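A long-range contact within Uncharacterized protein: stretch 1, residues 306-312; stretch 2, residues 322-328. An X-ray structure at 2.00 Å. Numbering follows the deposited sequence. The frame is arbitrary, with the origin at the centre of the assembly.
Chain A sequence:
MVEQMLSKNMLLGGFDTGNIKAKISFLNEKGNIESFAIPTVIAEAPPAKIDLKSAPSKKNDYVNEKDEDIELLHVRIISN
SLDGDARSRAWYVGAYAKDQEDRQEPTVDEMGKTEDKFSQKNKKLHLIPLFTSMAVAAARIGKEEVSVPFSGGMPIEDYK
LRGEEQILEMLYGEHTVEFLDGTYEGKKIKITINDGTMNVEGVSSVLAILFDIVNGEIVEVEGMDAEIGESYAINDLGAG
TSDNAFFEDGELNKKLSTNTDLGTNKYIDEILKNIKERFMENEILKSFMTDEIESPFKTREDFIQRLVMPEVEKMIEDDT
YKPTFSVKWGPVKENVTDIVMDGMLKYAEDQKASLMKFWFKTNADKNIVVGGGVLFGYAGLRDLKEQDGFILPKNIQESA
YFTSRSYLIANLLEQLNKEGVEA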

# COMPACT_ATOMS: atom_id res chain seq x y z
N ARG A 306 -12.59 2.27 12.19
CA ARG A 306 -13.42 1.80 13.32
C ARG A 306 -14.87 1.48 12.95
O ARG A 306 -15.42 0.46 13.38
CB ARG A 306 -13.41 2.83 14.46
CG ARG A 306 -12.24 2.69 15.41
CD ARG A 306 -12.00 3.99 16.15
NE ARG A 306 -13.11 4.29 17.04
CZ ARG A 306 -13.63 5.50 17.19
NH1 ARG A 306 -13.15 6.53 16.50
NH2 ARG A 306 -14.64 5.68 18.02
N LEU A 307 -15.50 2.36 12.18
CA LEU A 307 -16.92 2.19 11.85
C LEU A 307 -17.16 1.43 10.55
O LEU A 307 -17.91 0.45 10.54
CB LEU A 307 -17.62 3.56 11.77
CG LEU A 307 -19.14 3.50 11.56
CD1 LEU A 307 -19.82 2.77 12.72
CD2 LEU A 307 -19.75 4.89 11.41
N VAL A 308 -16.53 1.87 9.46
CA VAL A 308 -16.90 1.37 8.13
C VAL A 308 -16.34 -0.02 7.80
O VAL A 308 -17.08 -0.89 7.36
CB VAL A 308 -16.45 2.34 7.03
CG1 VAL A 308 -16.51 1.68 5.63
CG2 VAL A 308 -17.29 3.63 7.09
N MET A 309 -15.03 -0.20 8.01
CA MET A 309 -14.33 -1.40 7.54
C MET A 309 -14.89 -2.71 8.10
O MET A 309 -15.02 -3.66 7.34
CB MET A 309 -12.82 -1.32 7.84
CG MET A 309 -11.99 -0.65 6.76
SD MET A 309 -12.36 -1.21 5.07
CE MET A 309 -12.86 0.34 4.37
N PRO A 310 -15.19 -2.79 9.41
CA PRO A 310 -15.75 -4.06 9.89
C PRO A 310 -17.04 -4.46 9.16
O PRO A 310 -17.20 -5.63 8.81
CB PRO A 310 -16.03 -3.79 11.38
CG PRO A 310 -14.99 -2.77 11.75
CD PRO A 310 -14.91 -1.87 10.54
N GLU A 311 -17.91 -3.50 8.89
CA GLU A 311 -19.15 -3.82 8.18
C GLU A 311 -18.92 -4.21 6.71
O GLU A 311 -19.46 -5.22 6.23
CB GLU A 311 -20.12 -2.65 8.29
CG GLU A 311 -20.74 -2.48 9.68
CD GLU A 311 -21.49 -3.73 10.18
OE1 GLU A 311 -22.48 -4.17 9.56
OE2 GLU A 311 -21.08 -4.27 11.24
N VAL A 312 -18.11 -3.44 5.99
CA VAL A 312 -17.81 -3.76 4.59
C VAL A 312 -17.17 -5.16 4.44
O VAL A 312 -17.45 -5.87 3.47
CB VAL A 312 -16.87 -2.67 3.96
CG1 VAL A 312 -16.41 -3.06 2.56
CG2 VAL A 312 -17.58 -1.33 3.91
N LYS A 322 -26.90 -7.53 5.63
CA LYS A 322 -27.40 -6.17 5.72
C LYS A 322 -26.64 -5.45 6.82
O LYS A 322 -26.73 -5.84 7.99
CB LYS A 322 -28.90 -6.14 6.01
CG LYS A 322 -29.76 -6.83 4.95
CD LYS A 322 -29.64 -6.13 3.60
CE LYS A 322 -30.77 -6.53 2.66
NZ LYS A 322 -30.72 -7.98 2.31
N PRO A 323 -25.90 -4.39 6.46
CA PRO A 323 -25.00 -3.76 7.43
C PRO A 323 -25.70 -2.89 8.48
O PRO A 323 -26.77 -2.33 8.24
CB PRO A 323 -24.10 -2.89 6.54
CG PRO A 323 -24.95 -2.55 5.37
CD PRO A 323 -25.79 -3.77 5.12
N THR A 324 -25.07 -2.77 9.63
CA THR A 324 -25.49 -1.82 10.65
C THR A 324 -24.29 -0.99 11.06
O THR A 324 -23.27 -1.54 11.46
CB THR A 324 -26.08 -2.54 11.90
OG1 THR A 324 -27.33 -3.14 11.54
CG2 THR A 324 -26.30 -1.56 13.06
N PHE A 325 -24.40 0.33 10.93
CA PHE A 325 -23.34 1.20 11.42
C PHE A 325 -23.77 1.84 12.75
O PHE A 325 -24.66 2.71 12.81
CB PHE A 325 -22.98 2.24 10.37
CG PHE A 325 -22.55 1.64 9.08
CD1 PHE A 325 -21.22 1.27 8.87
CD2 PHE A 325 -23.48 1.37 8.08
CE1 PHE A 325 -20.83 0.69 7.68
CE2 PHE A 325 -23.08 0.79 6.87
CZ PHE A 325 -21.77 0.45 6.67
N SER A 326 -23.14 1.38 13.82
CA SER A 326 -23.47 1.83 15.16
C SER A 326 -22.29 2.53 15.78
O SER A 326 -21.21 1.94 15.92
CB SER A 326 -23.91 0.65 16.03
OG SER A 326 -23.76 0.95 17.40
N VAL A 327 -22.48 3.79 16.14
CA VAL A 327 -21.41 4.60 16.70
C VAL A 327 -21.58 4.70 18.21
O VAL A 327 -22.69 4.91 18.70
CB VAL A 327 -21.42 6.01 16.09
CG1 VAL A 327 -20.44 6.92 16.79
CG2 VAL A 327 -21.13 5.92 14.59
N LYS A 328 -20.48 4.53 18.95
CA LYS A 328 -20.51 4.77 20.38
C LYS A 328 -19.72 6.04 20.67
O LYS A 328 -18.55 6.14 20.32
CB LYS A 328 -19.93 3.60 21.17
CG LYS A 328 -20.26 3.67 22.66
CD LYS A 328 -19.67 2.51 23.47
CE LYS A 328 -18.24 2.81 23.94
NZ LYS A 328 -17.76 1.84 24.97
O HOH W 1 -16.38 4.79 20.48

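The one direct hydrogen bond between the stretches joins a buried helix carboxylate to a loop backbone. Thr324 N donates to Glu311 OE1 at 2.9 Å, with an N-H...O angle of 159°. Glu311 points toward the second stretch, and its m, m rotamer carries OE1 to that amide. The acidic group suits this buried place because both of its oxygens have hydrogen-bond partners, OE1 here and each of them also just outside the two stretches. Glu311 OE1 lies 3.3 Å from Pro323 CA, so the carboxylate sits close against the loop backbone.

One helical turn earlier, Leu307 also points toward the second stretch. Its branched end packs against apolar side chains and the carbonyl of Ser326. Both Leu307 methyls lie near Val327 CG2 and Phe325 CB; the closest pairs are Leu307 CD2 to Val327 CG2 at 3.6 Å and Leu307 CD1 to Phe325 CB at 4.0 Å. These three buried side chains suit the place, with no polar group to satisfy.

Phe325 leaves its backbone sideways, but its ring reaches the helix. Leu307 O, 3.8 Å from Phe325 CD1, and Val308 CA, 4.0 Å from Phe325 CE1, lie at the ring edge. Glu311 CB approaches CE1 of Phe325 obliquely at 3.5 Å. The CD1-CE1 side of the ring thus lies against the turn between Leu307 and Glu311. Together the stretches bury 370 Å².

At the exposed end, one water links Lys328 O (2.6 Å from the water O) to Arg306 NH2 (3.1 Å from it). The bond to the arginine is weak.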